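Local coordinates for two-domain protein containing predicted PHP-like metal-dependent phosphoesterase (Bacteroides vulgatus ATCC 8482, PDB 3E38) that probably acts as a zinc-dependent phosphoesterase, perhaps a nuclease, pairing a PHP-like catalytic domain that holds three zinc ions with a C-terminal Ig-like domain, at residues Gln9-Asp14 / Asn276-Val281; Val38-Ala43 / Glu79-Leu84; Leu249-Phe254 / Leu337-Ser342; Lys256-Glu261 / Leu272-Val277. All blocks are in the same frame, centred on the assembly; numbering follows the deposited sequence.

Interaction 1. Residues Gln9-Asp14 / Asn276-Val281; sequences QVPDLD and NVTDLV
The carboxylate of Asp279 and the amide of Gln9 meet with their planes 71° apart. Above the carboxylate plane stands the backbone of Gln9: its N donates to Asp279 OD2 over 2.9 Å, about 60° out of that plane, and Gln9 CB lies 3.6 Å from the same oxygen. The Gln9 chain is extended beyond CG, and its NE2 donates to a water; that water in turn donates to Asp279 OD2, so OD2 accepts two hydrogen bonds. The other oxygen, OD1, is bound by His304 NE2. The backbones close the link in reverse, Asp279 N donating to Gln9 O at 3.0 Å. An alanine in place of Asp279 would probably leave Gln9 N and the water without OD2, and His304 NE2 without OD1, while this backbone bond could persist. Beside the polar patch, Val10 CG1 rests 3.9 Å from Leu280 CD2, and Pro11 CD lies equally far from Thr278 CG2. Two side chains shape the loop that presents Asp279. Asn276 OD1 accepts from both Thr278 OG1 (2.7 Å) and Thr278 N, while its ND2 donates to Leu280 O (2.6 Å) and also to Leu301 O. Thr278 OG1, held between the backbone N and the carbonyl carbon (chi1 75°), accepts from Leu280 N. An Asx turn thus runs into an ST turn in the loop after strand 269-276 of the Ig-like domain, where it meets the N-terminal segment leading into strand 17-22 of the PHP-like domain: a seam between the two domains.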
loop_
_atom_site.group_PDB
_atom_site.type_symbol
_atom_site.label_atom_id
_atom_site.label_comp_id
_atom_site.label_asym_id
_atom_site.label_seq_id
_atom_site.Cartn_x
_atom_site.Cartn_y
_atom_site.Cartn_z
ATOM N N GLN B 9 1.031 -3.454 18.596
ATOM C CA GLN B 9 0.017 -4.120 19.417
ATOM C C GLN B 9 0.277 -5.581 19.683
ATOM O O GLN B 9 -0.076 -6.453 18.908
ATOM C CB GLN B 9 -1.343 -3.965 18.773
ATOM C CG GLN B 9 -1.775 -2.494 18.696
ATOM C CD GLN B 9 -3.150 -2.388 18.104
ATOM O OE1 GLN B 9 -4.108 -2.930 18.645
ATOM N NE2 GLN B 9 -3.248 -1.750 16.962
ATOM N N VAL B 10 0.941 -5.798 20.803
ATOM C CA VAL B 10 1.256 -7.143 21.297
ATOM C C VAL B 10 0.919 -7.146 22.790
ATOM O O VAL B 10 0.814 -6.081 23.398
ATOM C CB VAL B 10 2.723 -7.566 21.059
ATOM C CG1 VAL B 10 2.971 -7.816 19.558
ATOM C CG2 VAL B 10 3.679 -6.540 21.631
ATOM N N PRO B 11 0.737 -8.320 23.365
ATOM C CA PRO B 11 0.404 -8.307 24.768
ATOM C C PRO B 11 1.581 -8.289 25.712
ATOM O O PRO B 11 2.762 -8.376 25.323
ATOM C CB PRO B 11 -0.363 -9.628 24.967
ATOM C CG PRO B 11 0.047 -10.529 23.800
ATOM C CD PRO B 11 0.851 -9.694 22.828
ATOM N N ASP B 12 1.188 -8.211 26.974
ATOM C CA ASP B 12 2.096 -8.220 28.102
ATOM C C ASP B 12 1.956 -9.486 28.857
ATOM O O ASP B 12 0.879 -9.926 29.102
ATOM C CB ASP B 12 1.766 -7.098 29.082
ATOM C CG ASP B 12 1.982 -5.730 28.485
ATOM O OD1 ASP B 12 3.005 -5.511 27.771
ATOM O OD2 ASP B 12 1.119 -4.879 28.747
ATOM N N LEU B 13 3.078 -10.057 29.241
ATOM C CA LEU B 13 3.050 -11.202 30.111
ATOM C C LEU B 13 2.676 -10.660 31.472
ATOM O O LEU B 13 2.931 -9.488 31.790
ATOM C CB LEU B 13 4.416 -11.892 30.190
ATOM C CG LEU B 13 4.950 -12.512 28.914
ATOM C CD1 LEU B 13 6.364 -13.016 29.139
ATOM C CD2 LEU B 13 4.035 -13.639 28.437
ATOM N N ASP B 14 2.046 -11.515 32.257
ATOM C CA ASP B 14 1.739 -11.222 33.679
ATOM C C ASP B 14 2.992 -10.810 34.443
ATOM O O ASP B 14 4.016 -11.510 34.433
ATOM C CB ASP B 14 1.139 -12.441 34.373
ATOM C CG ASP B 14 -0.286 -12.731 33.905
ATOM O OD1 ASP B 14 -0.892 -11.810 33.326
ATOM O OD2 ASP B 14 -0.791 -13.859 34.115
ATOM N N ASN B 276 -7.237 -13.355 17.053
ATOM C CA ASN B 276 -5.879 -12.855 17.095
ATOM C C ASN B 276 -6.033 -11.393 17.452
ATOM O O ASN B 276 -6.578 -10.576 16.672
ATOM C CB ASN B 276 -5.182 -13.027 15.742
ATOM C CG ASN B 276 -3.684 -12.772 15.794
ATOM O OD1 ASN B 276 -3.158 -12.290 16.785
ATOM N ND2 ASN B 276 -2.988 -13.078 14.690
ATOM N N VAL B 277 -5.593 -11.061 18.654
ATOM C CA VAL B 277 -5.750 -9.708 19.177
ATOM C C VAL B 277 -4.436 -8.928 19.016
ATOM O O VAL B 277 -4.225 -7.875 19.623
ATOM C CB VAL B 277 -6.239 -9.754 20.675
ATOM C CG1 VAL B 277 -7.569 -10.503 20.795
ATOM C CG2 VAL B 277 -5.222 -10.400 21.553
ATOM N N THR B 278 -3.565 -9.460 18.170
ATOM C CA THR B 278 -2.244 -8.842 17.936
ATOM C C THR B 278 -2.011 -8.398 16.509
ATOM O O THR B 278 -2.868 -8.501 15.647
ATOM C CB THR B 278 -1.091 -9.774 18.323
ATOM O OG1 THR B 278 -0.934 -10.792 17.336
ATOM C CG2 THR B 278 -1.374 -10.458 19.674
ATOM N N ASP B 279 -0.836 -7.822 16.327
ATOM C CA ASP B 279 -0.330 -7.344 15.037
ATOM C C ASP B 279 0.471 -8.471 14.374
ATOM O O ASP B 279 0.989 -8.344 13.258
ATOM C CB ASP B 279 0.598 -6.123 15.193
ATOM C CG ASP B 279 -0.128 -4.819 15.361
ATOM O OD1 ASP B 279 -1.346 -4.774 15.092
ATOM O OD2 ASP B 279 0.551 -3.830 15.735
ATOM N N LEU B 280 0.543 -9.586 15.084
ATOM C CA LEU B 280 1.302 -10.734 14.649
ATOM C C LEU B 280 0.443 -11.808 14.038
ATOM O O LEU B 280 -0.505 -12.296 14.646
ATOM C CB LEU B 280 2.025 -11.402 15.833
ATOM C CG LEU B 280 2.870 -10.644 16.863
ATOM C CD1 LEU B 280 3.737 -11.656 17.693
ATOM C CD2 LEU B 280 3.720 -9.668 16.200
ATOM N N VAL B 281 0.850 -12.232 12.860
ATOM C CA VAL B 281 0.193 -13.313 12.194
ATOM C C VAL B 281 0.643 -14.558 12.923
ATOM O O VAL B 281 1.772 -14.647 13.393
ATOM C CB VAL B 281 0.569 -13.465 10.730
ATOM C CG1 VAL B 281 1.996 -14.003 10.633
ATOM C CG2 VAL B 281 -0.432 -14.426 10.049
HETATM O O HOH W 1 -0.973 -1.410 15.319
#

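Interaction 2. Residues Val38-Ala43 / Glu79-Leu84; sequences VRVDEA and EQAEKL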
loop_
_atom_site.group_PDB
_atom_site.type_symbol
_atom_site.label_atom_id
_atom_site.label_comp_id
_atom_site.label_asym_id
_atom_site.label_seq_id
_atom_site.Cartn_x
_atom_site.Cartn_y
_atom_site.Cartn_z
ATOM N N VAL B 38 17.685 10.997 13.344
ATOM C CA VAL B 38 16.749 10.252 12.526
ATOM C C VAL B 38 16.460 8.914 13.177
ATOM O O VAL B 38 15.348 8.405 13.067
ATOM C CB VAL B 38 17.323 9.997 11.118
ATOM C CG1 VAL B 38 16.407 9.124 10.287
ATOM C CG2 VAL B 38 17.582 11.286 10.442
ATOM N N ARG B 39 17.453 8.326 13.842
ATOM C CA ARG B 39 17.215 7.004 14.423
ATOM C C ARG B 39 16.173 7.088 15.538
ATOM O O ARG B 39 15.498 6.096 15.860
ATOM C CB ARG B 39 18.482 6.332 14.972
ATOM C CG ARG B 39 19.534 5.941 13.942
ATOM C CD ARG B 39 18.940 5.081 12.854
ATOM N NE ARG B 39 19.949 4.675 11.882
ATOM C CZ ARG B 39 19.690 4.361 10.612
ATOM N NH1 ARG B 39 18.446 4.412 10.139
ATOM N NH2 ARG B 39 20.681 3.994 9.812
ATOM N N VAL B 40 16.050 8.292 16.085
ATOM C CA VAL B 40 15.170 8.544 17.210
ATOM C C VAL B 40 13.785 8.749 16.632
ATOM O O VAL B 40 12.816 8.268 17.184
ATOM C CB VAL B 40 15.603 9.767 18.128
ATOM C CG1 VAL B 40 14.523 10.028 19.205
ATOM C CG2 VAL B 40 17.005 9.540 18.777
ATOM N N ASP B 41 13.717 9.500 15.538
ATOM C CA ASP B 41 12.452 9.704 14.831
ATOM C C ASP B 41 11.838 8.394 14.364
ATOM O O ASP B 41 10.632 8.197 14.435
ATOM C CB ASP B 41 12.643 10.536 13.585
ATOM C CG ASP B 41 13.058 11.947 13.898
ATOM O OD1 ASP B 41 12.630 12.417 14.965
ATOM O OD2 ASP B 41 13.817 12.537 13.090
ATOM N N GLU B 42 12.693 7.530 13.842
ATOM C CA GLU B 42 12.248 6.245 13.299
ATOM C C GLU B 42 11.699 5.342 14.377
ATOM O O GLU B 42 10.666 4.718 14.187
ATOM C CB GLU B 42 13.386 5.531 12.612
ATOM C CG GLU B 42 13.877 6.256 11.326
ATOM C CD GLU B 42 15.138 5.598 10.743
ATOM O OE1 GLU B 42 15.891 4.917 11.501
ATOM O OE2 GLU B 42 15.391 5.805 9.543
ATOM N N ALA B 43 12.386 5.295 15.507
ATOM C CA ALA B 43 11.996 4.430 16.650
ATOM C C ALA B 43 10.647 4.854 17.156
ATOM O O ALA B 43 9.746 4.053 17.352
ATOM C CB ALA B 43 13.042 4.465 17.786
ATOM N N GLU B 79 18.394 14.719 23.497
ATOM C CA GLU B 79 17.272 15.639 23.665
ATOM C C GLU B 79 16.061 15.140 22.948
ATOM O O GLU B 79 14.951 15.226 23.442
ATOM C CB GLU B 79 17.628 17.011 23.104
ATOM C CG GLU B 79 16.513 17.987 23.077
ATOM C CD GLU B 79 16.930 19.312 22.412
ATOM O OE1 GLU B 79 18.132 19.464 22.078
ATOM O OE2 GLU B 79 16.045 20.189 22.220
ATOM N N GLN B 80 16.297 14.601 21.770
ATOM C CA GLN B 80 15.215 14.120 20.941
ATOM C C GLN B 80 14.589 12.913 21.606
ATOM O O GLN B 80 13.379 12.773 21.620
ATOM C CB GLN B 80 15.696 13.734 19.525
ATOM C CG GLN B 80 14.563 13.492 18.506
ATOM C CD GLN B 80 13.789 14.792 18.199
ATOM O OE1 GLN B 80 13.919 15.798 18.905
ATOM N NE2 GLN B 80 12.989 14.769 17.136
ATOM N N ALA B 81 15.438 12.051 22.141
ATOM C CA ALA B 81 14.979 10.815 22.715
ATOM C C ALA B 81 14.091 11.132 23.907
ATOM O O ALA B 81 13.076 10.492 24.162
ATOM C CB ALA B 81 16.153 9.911 23.115
ATOM N N GLU B 82 14.463 12.185 24.602
ATOM C CA GLU B 82 13.743 12.591 25.810
ATOM C C GLU B 82 12.404 13.132 25.384
ATOM O O GLU B 82 11.368 12.743 25.911
ATOM C CB GLU B 82 14.520 13.658 26.591
ATOM C CG GLU B 82 13.771 14.293 27.775
ATOM C CD GLU B 82 14.582 15.388 28.465
ATOM N N LYS B 83 12.431 14.027 24.412
ATOM C CA LYS B 83 11.191 14.665 23.958
ATOM C C LYS B 83 10.221 13.604 23.468
ATOM O O LYS B 83 9.067 13.720 23.693
ATOM C CB LYS B 83 11.385 15.689 22.815
ATOM C CG LYS B 83 12.268 16.892 23.119
ATOM N N LEU B 84 10.714 12.534 22.871
ATOM C CA LEU B 84 9.830 11.562 22.203
ATOM C C LEU B 84 9.608 10.333 23.015
ATOM O O LEU B 84 9.001 9.343 22.547
ATOM C CB LEU B 84 10.375 11.157 20.830
ATOM C CG LEU B 84 10.398 12.293 19.790
ATOM C CD1 LEU B 84 10.901 11.746 18.479
ATOM C CD2 LEU B 84 9.050 12.920 19.614
#
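Gln80 of helix 72-83 lies against Val40 and Asp41 of helix 36-45, the helices of two successive beta-alpha-beta crossovers in the PHP-like domain, from strand 17-22 to 50-56 and on to 87-95. The short helical segments run nearly parallel, 17° apart, with axes 9.3 Å from each other. Gln80 CB starts 3.9 Å from Val40 CG1. CG, anti to the backbone N (chi1 -168°), comes closer to the same methyl, at 3.5 Å, and the chain then bends at chi2, bringing the amide to Asp41. There the Gln80 side chain crosses that of Asp41 at about a right angle, amide and carboxylate planes 78° apart. An alanine in place of Gln80 would probably leave Asp41 OD1 without this donor and open a gap beside Val40 CG1. That valine methyl also sits 3.6 Å from Ala81 CA and 4.1 Å from Leu84 CD1, so it rests against one side of residues 80-84. Away from this interface, Arg39 and Glu42 form a salt bridge; Arg39 also donates to the backbone O of the zinc ligand His26. Leu84 packs on Arg306 of a third subunit, and Val38 on Leu33 of a second. At the tip of Gln80, NE2 donates to the syn lone pair of Asp41 OD1 over 3.2 Å, the oxygen lying in the amide plane.

Interaction 3. Residues Leu249-Phe254 / Leu337-Ser342; sequences LLRPFF and LKYTIS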
loop_
_atom_site.group_PDB
_atom_site.type_symbol
_atom_site.label_atom_id
_atom_site.label_comp_id
_atom_site.label_asym_id
_atom_site.label_seq_id
_atom_site.Cartn_x
_atom_site.Cartn_y
_atom_site.Cartn_z
ATOM N N LEU B 249 8.509 -18.738 27.755
ATOM C CA LEU B 249 8.120 -17.358 27.514
ATOM C C LEU B 249 7.105 -17.286 26.367
ATOM O O LEU B 249 6.113 -16.556 26.458
ATOM C CB LEU B 249 9.336 -16.491 27.203
ATOM C CG LEU B 249 10.199 -16.045 28.386
ATOM C CD1 LEU B 249 11.325 -15.193 27.871
ATOM C CD2 LEU B 249 9.337 -15.298 29.406
ATOM N N LEU B 250 7.352 -18.065 25.312
ATOM C CA LEU B 250 6.489 -18.043 24.105
ATOM C C LEU B 250 5.129 -18.658 24.388
ATOM O O LEU B 250 4.094 -18.185 23.922
ATOM C CB LEU B 250 7.153 -18.701 22.880
ATOM C CG LEU B 250 7.748 -17.681 21.885
ATOM C CD1 LEU B 250 8.563 -16.557 22.538
ATOM C CD2 LEU B 250 8.542 -18.398 20.755
ATOM N N ARG B 251 5.142 -19.690 25.212
ATOM C CA ARG B 251 3.901 -20.367 25.538
ATOM C C ARG B 251 2.921 -19.388 26.177
ATOM O O ARG B 251 1.821 -19.222 25.680
ATOM C CB ARG B 251 4.121 -21.582 26.457
ATOM C CG ARG B 251 2.836 -22.197 26.975
ATOM C CD ARG B 251 3.140 -23.518 27.714
ATOM N NE ARG B 251 3.998 -24.352 26.871
ATOM C CZ ARG B 251 3.555 -25.042 25.813
ATOM N NH1 ARG B 251 2.274 -25.004 25.509
ATOM N NH2 ARG B 251 4.381 -25.772 25.061
ATOM N N PRO B 252 3.314 -18.737 27.285
ATOM C CA PRO B 252 2.356 -17.821 27.886
ATOM C C PRO B 252 2.032 -16.612 27.035
ATOM O O PRO B 252 0.992 -15.977 27.237
ATOM C CB PRO B 252 3.070 -17.346 29.169
ATOM C CG PRO B 252 4.515 -17.717 28.988
ATOM C CD PRO B 252 4.445 -18.994 28.187
ATOM N N PHE B 253 2.926 -16.311 26.104
ATOM C CA PHE B 253 2.777 -15.107 25.212
ATOM C C PHE B 253 1.705 -15.425 24.193
ATOM O O PHE B 253 0.796 -14.646 23.928
ATOM C CB PHE B 253 4.121 -14.735 24.565
ATOM C CG PHE B 253 4.096 -13.480 23.748
ATOM C CD1 PHE B 253 4.076 -12.229 24.359
ATOM C CD2 PHE B 253 4.130 -13.535 22.362
ATOM C CE1 PHE B 253 4.061 -11.056 23.604
ATOM C CE2 PHE B 253 4.108 -12.357 21.603
ATOM C CZ PHE B 253 4.073 -11.118 22.234
ATOM N N PHE B 254 1.771 -16.640 23.686
ATOM C CA PHE B 254 0.797 -17.086 22.697
ATOM C C PHE B 254 -0.569 -17.078 23.294
ATOM O O PHE B 254 -1.533 -16.733 22.658
ATOM C CB PHE B 254 1.083 -18.492 22.189
ATOM C CG PHE B 254 0.043 -18.988 21.212
ATOM C CD1 PHE B 254 -0.007 -18.483 19.925
ATOM C CD2 PHE B 254 -0.883 -19.961 21.577
ATOM C CE1 PHE B 254 -0.954 -18.930 19.018
ATOM C CE2 PHE B 254 -1.846 -20.414 20.648
ATOM C CZ PHE B 254 -1.867 -19.908 19.387
ATOM N N LEU B 337 6.399 -23.796 18.637
ATOM C CA LEU B 337 5.665 -23.986 19.892
ATOM C C LEU B 337 4.533 -24.985 19.764
ATOM O O LEU B 337 3.755 -24.928 18.835
ATOM C CB LEU B 337 5.073 -22.647 20.351
ATOM C CG LEU B 337 4.138 -22.673 21.554
ATOM C CD1 LEU B 337 4.898 -23.122 22.826
ATOM C CD2 LEU B 337 3.442 -21.304 21.718
ATOM N N LYS B 338 4.447 -25.889 20.729
ATOM C CA LYS B 338 3.363 -26.861 20.798
ATOM C C LYS B 338 2.289 -26.377 21.762
ATOM O O LYS B 338 2.542 -25.942 22.871
ATOM C CB LYS B 338 3.873 -28.240 21.222
ATOM C CG LYS B 338 5.042 -28.735 20.356
ATOM C CD LYS B 338 4.713 -28.719 18.867
ATOM C CE LYS B 338 5.903 -29.223 18.006
ATOM N NZ LYS B 338 7.110 -28.290 17.948
ATOM N N TYR B 339 1.063 -26.473 21.316
ATOM C CA TYR B 339 -0.054 -25.979 22.093
ATOM C C TYR B 339 -1.225 -26.887 21.973
ATOM O O TYR B 339 -1.413 -27.569 20.975
ATOM C CB TYR B 339 -0.449 -24.569 21.597
ATOM C CG TYR B 339 -1.163 -23.738 22.625
ATOM C CD1 TYR B 339 -2.544 -23.806 22.788
ATOM C CD2 TYR B 339 -0.438 -22.886 23.456
ATOM C CE1 TYR B 339 -3.186 -23.027 23.755
ATOM C CE2 TYR B 339 -1.059 -22.114 24.428
ATOM C CZ TYR B 339 -2.423 -22.177 24.579
ATOM O OH TYR B 339 -3.008 -21.372 25.546
ATOM N N THR B 340 -2.012 -26.879 23.024
ATOM C CA THR B 340 -3.221 -27.683 23.082
ATOM C C THR B 340 -4.380 -26.866 23.559
ATOM O O THR B 340 -4.249 -26.042 24.480
ATOM C CB THR B 340 -3.105 -28.850 24.076
ATOM O OG1 THR B 340 -1.966 -29.623 23.751
ATOM C CG2 THR B 340 -4.304 -29.739 23.970
ATOM N N ILE B 341 -5.502 -27.078 22.888
ATOM C CA ILE B 341 -6.754 -26.500 23.315
ATOM C C ILE B 341 -7.560 -27.677 23.796
ATOM O O ILE B 341 -8.023 -28.486 22.989
ATOM C CB ILE B 341 -7.489 -25.750 22.201
ATOM C CG1 ILE B 341 -6.726 -24.480 21.827
ATOM C CG2 ILE B 341 -8.860 -25.401 22.672
ATOM C CD1 ILE B 341 -7.345 -23.693 20.643
ATOM N N SER B 342 -7.655 -27.821 25.116
ATOM C CA SER B 342 -8.419 -28.922 25.723
ATOM C C SER B 342 -9.901 -28.630 25.690
ATOM O O SER B 342 -10.345 -27.546 26.099
ATOM C CB SER B 342 -7.995 -29.182 27.176
ATOM O OG SER B 342 -6.682 -29.700 27.256
#
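Phe254 and Tyr339 form the tight part of this helix-to-strand contact, a T-shaped pair with the edge of Phe254 turned to the face of Tyr339. Ring centroids are 4.9 Å apart and the planes stand at 67°; Phe254 CD2 lies over the tyrosine face, offset toward the rim, 3.5 Å from Tyr339 CD2. Next to it, Leu337 CD2 packs 3.7 Å from Phe254 CB, and Val326 of the adjacent strand touches both residues. Helix 247-257 is thus seated against strand 335-342 in the five-stranded sheet of the Ig-like domain, just ahead of that domain's first strand in the chain. The more open side belongs to Arg251 and Lys338. Arg251 bends at chi3 and grips the backbone O of Lys338 end-on with two nitrogens, NH1 at 2.8 Å and NH2 at 2.9 Å, the oxygen slightly tilted from the guanidinium plane. Leu337 CD1 lies over one face of the guanidinium, 3.5 Å from Arg251 NH2, which also forms a salt bridge with Glu247. The Lys338 side chain starts away from the helix, is exposed, and sends NZ to Gly336 O.

Interaction 4. Residues Lys256-Glu261 / Leu272-Val277; sequences KCVKIE and LSITNV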
loop_
_atom_site.group_PDB
_atom_site.type_symbol
_atom_site.label_atom_id
_atom_site.label_comp_id
_atom_site.label_asym_id
_atom_site.label_seq_id
_atom_site.Cartn_x
_atom_site.Cartn_y
_atom_site.Cartn_z
ATOM N N LYS B 256 -1.722 -15.155 25.366
ATOM C CA LYS B 256 -2.194 -13.772 25.451
ATOM C C LYS B 256 -2.526 -13.207 24.070
ATOM O O LYS B 256 -3.189 -12.172 23.945
ATOM C CB LYS B 256 -1.098 -12.898 26.049
ATOM C CG LYS B 256 -0.695 -13.252 27.435
ATOM C CD LYS B 256 -1.667 -12.734 28.406
ATOM C CE LYS B 256 -1.030 -12.669 29.769
ATOM N NZ LYS B 256 -2.011 -12.136 30.726
ATOM N N CYS B 257 -2.072 -13.917 23.040
ATOM C CA CYS B 257 -2.213 -13.448 21.635
ATOM C C CYS B 257 -3.553 -13.796 21.029
ATOM O O CYS B 257 -3.994 -13.188 20.060
ATOM C CB CYS B 257 -1.122 -14.041 20.748
ATOM S SG CYS B 257 0.513 -13.328 20.977
ATOM N N VAL B 258 -4.174 -14.807 21.618
ATOM C CA VAL B 258 -5.459 -15.298 21.126
ATOM C C VAL B 258 -6.481 -15.324 22.232
ATOM O O VAL B 258 -6.171 -15.492 23.405
ATOM C CB VAL B 258 -5.357 -16.717 20.456
ATOM C CG1 VAL B 258 -4.534 -16.645 19.181
ATOM C CG2 VAL B 258 -4.783 -17.751 21.434
ATOM N N LYS B 259 -7.707 -15.068 21.825
ATOM C CA LYS B 259 -8.848 -15.155 22.714
ATOM C C LYS B 259 -9.714 -16.261 22.181
ATOM O O LYS B 259 -10.352 -16.120 21.170
ATOM C CB LYS B 259 -9.599 -13.834 22.782
ATOM C CG LYS B 259 -10.854 -13.883 23.654
ATOM C CD LYS B 259 -11.419 -12.477 23.914
ATOM C CE LYS B 259 -11.785 -11.736 22.613
ATOM N NZ LYS B 259 -12.360 -10.375 22.839
ATOM N N ILE B 260 -9.663 -17.389 22.855
ATOM C CA ILE B 260 -10.434 -18.569 22.499
ATOM C C ILE B 260 -11.685 -18.646 23.338
ATOM O O ILE B 260 -11.634 -18.594 24.553
ATOM C CB ILE B 260 -9.634 -19.860 22.776
ATOM C CG1 ILE B 260 -8.312 -19.827 22.021
ATOM C CG2 ILE B 260 -10.471 -21.095 22.421
ATOM C CD1 ILE B 260 -7.268 -20.756 22.594
ATOM N N GLU B 261 -12.813 -18.774 22.672
ATOM C CA GLU B 261 -14.094 -18.943 23.359
ATOM C C GLU B 261 -14.955 -20.022 22.702
ATOM O O GLU B 261 -15.058 -20.097 21.482
ATOM C CB GLU B 261 -14.891 -17.642 23.369
ATOM C CG GLU B 261 -14.212 -16.432 23.960
ATOM C CD GLU B 261 -15.079 -15.183 23.769
ATOM O OE1 GLU B 261 -16.252 -15.341 23.372
ATOM O OE2 GLU B 261 -14.601 -14.051 24.000
ATOM N N LEU B 272 -15.704 -23.110 18.323
ATOM C CA LEU B 272 -14.905 -22.074 18.979
ATOM C C LEU B 272 -14.853 -20.794 18.170
ATOM O O LEU B 272 -15.147 -20.756 16.984
ATOM C CB LEU B 272 -13.454 -22.552 19.190
ATOM C CG LEU B 272 -13.179 -23.819 20.013
ATOM C CD1 LEU B 272 -11.696 -24.192 19.945
ATOM C CD2 LEU B 272 -13.632 -23.618 21.444
ATOM N N SER B 273 -14.518 -19.716 18.847
ATOM C CA SER B 273 -14.212 -18.474 18.137
ATOM C C SER B 273 -12.861 -18.047 18.650
ATOM O O SER B 273 -12.732 -17.696 19.824
ATOM C CB SER B 273 -15.239 -17.352 18.353
ATOM O OG SER B 273 -15.072 -16.737 19.631
ATOM N N ILE B 274 -11.862 -18.101 17.775
ATOM C CA ILE B 274 -10.497 -17.692 18.119
ATOM C C ILE B 274 -10.124 -16.372 17.455
ATOM O O ILE B 274 -10.219 -16.200 16.262
ATOM C CB ILE B 274 -9.514 -18.758 17.705
ATOM C CG1 ILE B 274 -9.996 -20.099 18.248
ATOM C CG2 ILE B 274 -8.123 -18.418 18.201
ATOM C CD1 ILE B 274 -9.117 -21.236 17.879
ATOM N N THR B 275 -9.742 -15.418 18.269
ATOM C CA THR B 275 -9.357 -14.116 17.769
ATOM C C THR B 275 -7.932 -13.780 18.104
ATOM O O THR B 275 -7.497 -13.920 19.244
ATOM C CB THR B 275 -10.233 -13.027 18.385
ATOM O OG1 THR B 275 -11.603 -13.378 18.188
ATOM C CG2 THR B 275 -9.952 -11.657 17.770
ATOM N N ASN B 276 -7.237 -13.355 17.053
ATOM C CA ASN B 276 -5.879 -12.855 17.095
ATOM C C ASN B 276 -6.033 -11.393 17.452
ATOM O O ASN B 276 -6.578 -10.576 16.672
ATOM C CB ASN B 276 -5.182 -13.027 15.742
ATOM C CG ASN B 276 -3.684 -12.772 15.794
ATOM O OD1 ASN B 276 -3.158 -12.290 16.785
ATOM N ND2 ASN B 276 -2.988 -13.078 14.690
ATOM N N VAL B 277 -5.593 -11.061 18.654
ATOM C CA VAL B 277 -5.750 -9.708 19.177
ATOM C C VAL B 277 -4.436 -8.928 19.016
ATOM O O VAL B 277 -4.225 -7.875 19.623
ATOM C CB VAL B 277 -6.239 -9.754 20.675
ATOM C CG1 VAL B 277 -7.569 -10.503 20.795
ATOM C CG2 VAL B 277 -5.222 -10.400 21.553
HETATM O O HOH W 2 -12.300 -15.084 19.859
#
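Lys259 and Thr275 face each other as an antiparallel hydrogen-bonded pair, Lys259 N donating to Thr275 O at 2.8 Å and Thr275 N to Lys259 O at 3.0 Å. Glu261 and Ser273 repeat the pattern, with Ser273 N 2.7 Å from Glu261 O. Where the loop begins, Val277 N still reaches Cys257 O, over 3.0 Å. In the non-hydrogen-bonded pairs between, Val258 with Asn276 and Ile260 with Ile274, the CA atoms come nearer; Val258 CA lies 3.1 Å from Thr275 O in a CA-H...O contact. On the face bearing Val258, Ile260 and Ile274, the side chains pack as neighbours. Ile274 CG2, anti to the backbone N, fits between Val258 CB at 4.0 Å and Ile260 CG1 at 4.1 Å. The Ile274 side chain lies alongside those of Val258 and Ile260, pointing the same way; Leu272 CD1 meets Ile260 CG2 more obliquely. The face of Lys259, Glu261, Ser273 and Thr275 is polar and more solvent-accessible. A water there donates to Lys259 O and is hydrogen-bonded to the hydroxyls of Ser273 and Thr275, bridging the two strands on this face. One shell out, Ile341 of strand 335-342 packs on Ile260, Leu272 and Ile274, and strand 306-313 bonds to the far side of strand 269-276 through Leu272 and Ile274. Lys256, just before the first strand, forms a salt bridge with Asp14. This is a beta hairpin at the margin of a four-stranded antiparallel sheet, its apolar face turned to the second sheet as in the beta sandwich of Ig-like domains.

In the fold
Interactions 1, 3 and 4 cluster around the Ig-like domain, whereas interaction 2 stands apart in the PHP-like domain, its centre about 35 Å from those of 3 and 4. Helix 247-257 serves both 3 and 4, and segments 276-281 and 272-277 share Asn276 and Val277, so interaction 1 continues directly from the hairpin. Pro11 and Leu13 also pack on Phe253 of the helix. Interactions 3 and 4 each have a buried apolar side and an exposed polar rim. The polar link of 1, carboxylate and water at the domain seam, runs through exposed Gln9 and partly exposed Asp279, while 2 sets buried Val40 and Ala81 beside partly exposed Asp41 and Gln80.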